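Local coordinates for 16S rRNA methyltransferase (Streptomyces sp. DSM 40477, PDB 3MQ2), which methylates the N1 position of adenine 1408 in 16S rRNA, using S-adenosylmethionine, and so confers resistance to aminoglycosides such as kanamycin and apramycin, at residues G175-V189 and R206-P218. Sequence-based numbering, arbitrary orientation. Where two conformers were deposited one is given.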
loop_
_atom_site.group_PDB
_atom_site.type_symbol
_atom_site.label_atom_id
_atom_site.label_comp_id
_atom_site.label_asym_id
_atom_site.label_seq_id
_atom_site.Cartn_x
_atom_site.Cartn_y
_atom_site.Cartn_z
ATOM N N GLY A 175 -1.701 -15.154 -8.095
ATOM C CA GLY A 175 -1.443 -14.338 -9.268
ATOM C C GLY A 175 -0.437 -13.214 -9.079
ATOM O O GLY A 175 -0.454 -12.244 -9.833
ATOM N N TRP A 176 0.421 -13.326 -8.067
ATOM C CA TRP A 176 1.523 -12.383 -7.884
ATOM C C TRP A 176 2.852 -13.066 -8.162
ATOM O O TRP A 176 3.150 -14.105 -7.583
ATOM C CB TRP A 176 1.578 -11.843 -6.455
ATOM C CG TRP A 176 0.395 -11.020 -6.016
ATOM C CD1 TRP A 176 -0.928 -11.252 -6.283
ATOM C CD2 TRP A 176 0.446 -9.839 -5.209
ATOM N NE1 TRP A 176 -1.707 -10.275 -5.683
ATOM C CE2 TRP A 176 -0.883 -9.396 -5.019
ATOM C CE3 TRP A 176 1.489 -9.115 -4.615
ATOM C CZ2 TRP A 176 -1.193 -8.266 -4.273
ATOM C CZ3 TRP A 176 1.177 -7.984 -3.871
ATOM C CH2 TRP A 176 -0.152 -7.570 -3.710
ATOM N N LYS A 177 3.648 -12.474 -9.045
ATOM C CA LYS A 177 4.982 -12.995 -9.333
ATOM C C LYS A 177 5.990 -12.319 -8.423
ATOM O O LYS A 177 6.332 -11.152 -8.620
ATOM C CB LYS A 177 5.354 -12.763 -10.797
ATOM C CG LYS A 177 6.810 -13.078 -11.123
ATOM C CD LYS A 177 7.203 -14.463 -10.636
ATOM C CE LYS A 177 8.666 -14.765 -10.940
ATOM N NZ LYS A 177 8.971 -14.647 -12.389
ATOM N N LEU A 178 6.454 -13.056 -7.414
ATOM C CA LEU A 178 7.409 -12.509 -6.453
ATOM C C LEU A 178 8.814 -12.603 -7.026
ATOM O O LEU A 178 9.387 -13.690 -7.099
ATOM C CB LEU A 178 7.324 -13.250 -5.114
ATOM C CG LEU A 178 8.223 -12.718 -3.994
ATOM C CD1 LEU A 178 8.010 -11.223 -3.763
ATOM C CD2 LEU A 178 7.987 -13.499 -2.708
ATOM N N ALA A 179 9.359 -11.459 -7.435
ATOM C CA ALA A 179 10.619 -11.427 -8.172
ATOM C C ALA A 179 11.810 -11.167 -7.268
ATOM O O ALA A 179 12.919 -11.620 -7.542
ATOM C CB ALA A 179 10.556 -10.370 -9.253
ATOM N N ASP A 180 11.589 -10.411 -6.198
ATOM C CA ASP A 180 12.690 -10.035 -5.336
ATOM C C ASP A 180 12.264 -9.916 -3.883
ATOM O O ASP A 180 11.157 -9.469 -3.579
ATOM C CB ASP A 180 13.299 -8.718 -5.795
ATOM C CG ASP A 180 14.565 -8.379 -5.043
ATOM O OD1 ASP A 180 15.623 -8.972 -5.359
ATOM O OD2 ASP A 180 14.504 -7.527 -4.135
ATOM N N CYS A 181 13.148 -10.343 -2.991
ATOM C CA CYS A 181 12.941 -10.190 -1.556
ATOM C C CYS A 181 14.238 -9.690 -0.942
ATOM O O CYS A 181 15.283 -10.330 -1.076
ATOM C CB CYS A 181 12.555 -11.526 -0.919
ATOM S SG CYS A 181 11.162 -12.371 -1.714
ATOM N N ARG A 182 14.191 -8.539 -0.285
ATOM C CA ARG A 182 15.401 -8.023 0.350
ATOM C C ARG A 182 15.109 -7.145 1.560
ATOM O O ARG A 182 14.063 -6.516 1.645
ATOM C CB ARG A 182 16.235 -7.243 -0.668
ATOM C CG ARG A 182 15.529 -6.028 -1.246
ATOM C CD ARG A 182 16.418 -5.302 -2.254
ATOM N NE ARG A 182 16.719 -6.137 -3.409
ATOM C CZ ARG A 182 17.944 -6.364 -3.878
ATOM N NH1 ARG A 182 19.000 -5.814 -3.292
ATOM N NH2 ARG A 182 18.114 -7.139 -4.938
ATOM N N TYR A 183 16.053 -7.108 2.491
ATOM C CA TYR A 183 15.945 -6.220 3.629
ATOM C C TYR A 183 16.154 -4.783 3.166
ATOM O O TYR A 183 16.961 -4.517 2.259
ATOM C CB TYR A 183 17.008 -6.560 4.666
ATOM C CG TYR A 183 16.801 -7.850 5.421
ATOM C CD1 TYR A 183 15.637 -8.086 6.143
ATOM C CD2 TYR A 183 17.796 -8.819 5.441
ATOM C CE1 TYR A 183 15.464 -9.265 6.852
ATOM C CE2 TYR A 183 17.636 -9.995 6.150
ATOM C CZ TYR A 183 16.473 -10.213 6.857
ATOM O OH TYR A 183 16.315 -11.383 7.561
ATOM N N LEU A 184 15.415 -3.861 3.776
ATOM C CA LEU A 184 15.611 -2.438 3.544
ATOM C C LEU A 184 16.344 -1.839 4.730
ATOM O O LEU A 184 15.984 -2.101 5.882
ATOM C CB LEU A 184 14.268 -1.719 3.387
ATOM C CG LEU A 184 13.419 -2.038 2.161
ATOM C CD1 LEU A 184 12.292 -1.025 2.114
ATOM C CD2 LEU A 184 14.253 -1.992 0.890
ATOM N N GLU A 185 17.375 -1.043 4.453
ATOM C CA GLU A 185 18.040 -0.277 5.510
ATOM C C GLU A 185 17.052 0.718 6.095
ATOM O O GLU A 185 16.119 1.140 5.413
ATOM C CB GLU A 185 19.210 0.509 4.930
ATOM C CG GLU A 185 20.274 -0.343 4.316
ATOM C CD GLU A 185 21.208 -0.932 5.351
ATOM O OE1 GLU A 185 21.047 -0.623 6.548
ATOM O OE2 GLU A 185 22.106 -1.702 4.957
ATOM N N PRO A 186 17.246 1.097 7.365
ATOM C CA PRO A 186 16.363 2.079 8.006
ATOM C C PRO A 186 16.265 3.366 7.195
ATOM O O PRO A 186 15.194 3.983 7.163
ATOM C CB PRO A 186 17.062 2.341 9.346
ATOM C CG PRO A 186 17.722 1.045 9.649
ATOM C CD PRO A 186 18.216 0.530 8.317
ATOM N N GLU A 187 17.358 3.767 6.552
ATOM C CA GLU A 187 17.332 4.960 5.712
ATOM C C GLU A 187 16.444 4.781 4.477
ATOM O O GLU A 187 15.827 5.742 4.009
ATOM C CB GLU A 187 18.752 5.397 5.324
ATOM C CG GLU A 187 19.575 5.895 6.500
ATOM C CD GLU A 187 20.057 4.767 7.402
ATOM O OE1 GLU A 187 20.117 3.610 6.931
ATOM O OE2 GLU A 187 20.382 5.043 8.577
ATOM N N GLU A 188 16.368 3.553 3.967
ATOM C CA GLU A 188 15.522 3.252 2.808
ATOM C C GLU A 188 14.051 3.259 3.203
ATOM O O GLU A 188 13.194 3.756 2.466
ATOM C CB GLU A 188 15.918 1.909 2.173
ATOM C CG GLU A 188 17.276 1.952 1.471
ATOM C CD GLU A 188 17.738 0.601 0.948
ATOM O OE1 GLU A 188 18.204 0.540 -0.211
ATOM O OE2 GLU A 188 17.664 -0.397 1.695
ATOM N N VAL A 189 13.768 2.704 4.374
ATOM C CA VAL A 189 12.425 2.766 4.957
ATOM C C VAL A 189 12.010 4.222 5.135
ATOM O O VAL A 189 10.870 4.603 4.833
ATOM C CB VAL A 189 12.382 2.026 6.302
ATOM C CG1 VAL A 189 10.991 2.143 6.945
ATOM C CG2 VAL A 189 12.716 0.565 6.085
ATOM N N ARG A 206 19.073 -4.825 13.264
ATOM C CA ARG A 206 19.827 -4.526 12.049
ATOM C C ARG A 206 18.908 -4.018 10.946
ATOM O O ARG A 206 19.196 -3.007 10.313
ATOM C CB ARG A 206 20.597 -5.756 11.561
ATOM C CG ARG A 206 21.434 -5.499 10.308
ATOM C CD ARG A 206 22.483 -4.403 10.526
ATOM N NE ARG A 206 23.174 -4.105 9.272
ATOM C CZ ARG A 206 22.725 -3.249 8.358
ATOM N NH1 ARG A 206 21.583 -2.586 8.558
ATOM N NH2 ARG A 206 23.406 -3.060 7.236
ATOM N N PHE A 207 17.806 -4.736 10.724
ATOM C CA PHE A 207 16.793 -4.340 9.759
ATOM C C PHE A 207 15.430 -4.477 10.397
ATOM O O PHE A 207 15.208 -5.371 11.212
ATOM C CB PHE A 207 16.817 -5.245 8.535
ATOM C CG PHE A 207 18.068 -5.144 7.726
ATOM C CD1 PHE A 207 18.356 -3.996 7.010
ATOM C CD2 PHE A 207 18.935 -6.221 7.651
ATOM C CE1 PHE A 207 19.523 -3.914 6.245
ATOM C CE2 PHE A 207 20.095 -6.152 6.885
ATOM C CZ PHE A 207 20.377 -4.992 6.178
ATOM N N ASP A 208 14.514 -3.606 9.995
ATOM C CA ASP A 208 13.151 -3.642 10.500
ATOM C C ASP A 208 12.159 -4.065 9.437
ATOM O O ASP A 208 11.028 -4.399 9.761
ATOM C CB ASP A 208 12.742 -2.258 10.979
ATOM C CG ASP A 208 13.634 -1.750 12.073
ATOM O OD1 ASP A 208 13.891 -2.531 13.004
ATOM O OD2 ASP A 208 14.068 -0.585 11.997
ATOM N N VAL A 209 12.575 -4.022 8.172
ATOM C CA VAL A 209 11.634 -4.191 7.067
ATOM C C VAL A 209 12.191 -5.129 6.008
ATOM O O VAL A 209 13.380 -5.078 5.681
ATOM C CB VAL A 209 11.319 -2.831 6.423
ATOM C CG1 VAL A 209 10.511 -2.999 5.131
ATOM C CG2 VAL A 209 10.581 -1.930 7.408
ATOM N N LEU A 210 11.330 -5.991 5.484
ATOM C CA LEU A 210 11.665 -6.862 4.365
ATOM C C LEU A 210 10.793 -6.439 3.186
ATOM O O LEU A 210 9.569 -6.435 3.292
ATOM C CB LEU A 210 11.345 -8.317 4.717
ATOM C CG LEU A 210 11.675 -9.400 3.693
ATOM C CD1 LEU A 210 13.179 -9.424 3.457
ATOM C CD2 LEU A 210 11.183 -10.756 4.173
ATOM N N ALA A 211 11.424 -6.083 2.067
ATOM C CA ALA A 211 10.700 -5.652 0.868
ATOM C C ALA A 211 10.475 -6.799 -0.108
ATOM O O ALA A 211 11.420 -7.445 -0.547
ATOM C CB ALA A 211 11.451 -4.519 0.168
ATOM N N LEU A 212 9.212 -7.029 -0.445
ATOM C CA LEU A 212 8.830 -8.016 -1.447
ATOM C C LEU A 212 8.391 -7.257 -2.683
ATOM O O LEU A 212 7.461 -6.462 -2.617
ATOM C CB LEU A 212 7.649 -8.854 -0.936
ATOM C CG LEU A 212 7.769 -9.539 0.430
ATOM C CD1 LEU A 212 6.457 -10.217 0.804
ATOM C CD2 LEU A 212 8.897 -10.543 0.446
ATOM N N THR A 213 9.045 -7.493 -3.820
ATOM C CA THR A 213 8.637 -6.807 -5.039
ATOM C C THR A 213 8.425 -7.788 -6.183
ATOM O O THR A 213 8.938 -8.908 -6.174
ATOM C CB THR A 213 9.640 -5.709 -5.475
ATOM O OG1 THR A 213 10.950 -6.276 -5.638
ATOM C CG2 THR A 213 9.714 -4.589 -4.430
ATOM N N GLY A 214 7.656 -7.355 -7.166
ATOM C CA GLY A 214 7.380 -8.201 -8.306
ATOM C C GLY A 214 6.313 -7.585 -9.182
ATOM O O GLY A 214 6.118 -6.364 -9.193
ATOM N N THR A 215 5.622 -8.450 -9.915
ATOM C CA THR A 215 4.605 -8.016 -10.860
ATOM C C THR A 215 3.351 -8.853 -10.678
ATOM O O THR A 215 3.406 -9.994 -10.224
ATOM C CB THR A 215 5.093 -8.142 -12.320
ATOM O OG1 THR A 215 5.402 -9.509 -12.597
ATOM C CG2 THR A 215 6.339 -7.298 -12.548
ATOM N N ILE A 216 2.214 -8.270 -11.031
ATOM C CA ILE A 216 0.950 -8.982 -10.994
ATOM C C ILE A 216 0.849 -9.806 -12.275
ATOM O O ILE A 216 0.969 -9.274 -13.378
ATOM C CB ILE A 216 -0.238 -7.997 -10.893
ATOM C CG1 ILE A 216 -0.144 -7.123 -9.628
ATOM C CG2 ILE A 216 -1.575 -8.751 -10.932
ATOM C CD1 ILE A 216 -0.055 -7.927 -8.314
ATOM N N SER A 217 0.638 -11.109 -12.125
ATOM C CA SER A 217 0.669 -12.022 -13.262
ATOM C C SER A 217 -0.362 -13.110 -13.016
ATOM O O SER A 217 -0.023 -14.187 -12.535
ATOM C CB SER A 217 2.067 -12.627 -13.393
ATOM O OG SER A 217 2.203 -13.335 -14.617
ATOM N N PRO A 218 -1.634 -12.827 -13.327
ATOM C CA PRO A 218 -2.733 -13.769 -13.069
ATOM C C PRO A 218 -2.786 -14.947 -14.046
ATOM O O PRO A 218 -1.937 -15.087 -14.927
ATOM C CB PRO A 218 -3.987 -12.898 -13.237
ATOM C CG PRO A 218 -3.500 -11.474 -13.129
ATOM C CD PRO A 218 -2.129 -11.500 -13.727
HETATM O O HOH W 1 12.370 -6.325 -3.125
HETATM O O HOH W 2 14.956 -1.467 8.372
#
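Backbone hydrogen bonds zip strand 176-184 to strand 209-216, antiparallel, from Lys177 N to Thr215 O (2.8 Å) through to Leu184 N and Val209 O. A classic beta bulge interrupts the ladder: Ala179 N and Asp180 N both donate to Thr213 O, gripping that one carbonyl twice, and the register slips by a residue. Gly214 sits against the bulge, its CA 3.1 Å from Lys177 O, where a CB would clash with that oxygen. Ser217 N donates to the carbonyl of Gly175, whose positive phi belongs to the Schellman motif that follows helix 160-173, and extends the pairing past the ladder.

Strand 209-216 lies antiparallel between strand 134-141 and the edge strand 176-184, at one end of the 3-2-1-4-5-7-6 sheet of class I (Rossmann-like) methyltransferases.

Apolar contacts line both faces. Ile216 CD1 stands over the five-membered ring of Trp176, 3.6 Å from its centroid, while the indole NE1 is bonded to Leu123 O. Toward the cofactor side, Val189 CG2 meets Val209 CG2 at 3.5 Å, and Val209 also touches Met106, probably an S-adenosylmethionine-binding residue.

Phe207 is sandwiched: Tyr183 CB lies over the centre of one face, the two rings near parallel (7°) but slid apart, and Arg206 NH1 sits over the rim of the opposite face.

Among the charged groups, Arg206 takes Glu185 end-on, NH1 to OE1 (2.9 Å) and NH2 to OE2. The carboxylate and guanidinium planes lie 33° apart. Glu185's bend at chi2 (-80°) brings CD beside Phe207 CE1 at the ring edge. Water bridges Leu184 O and Asp208 N.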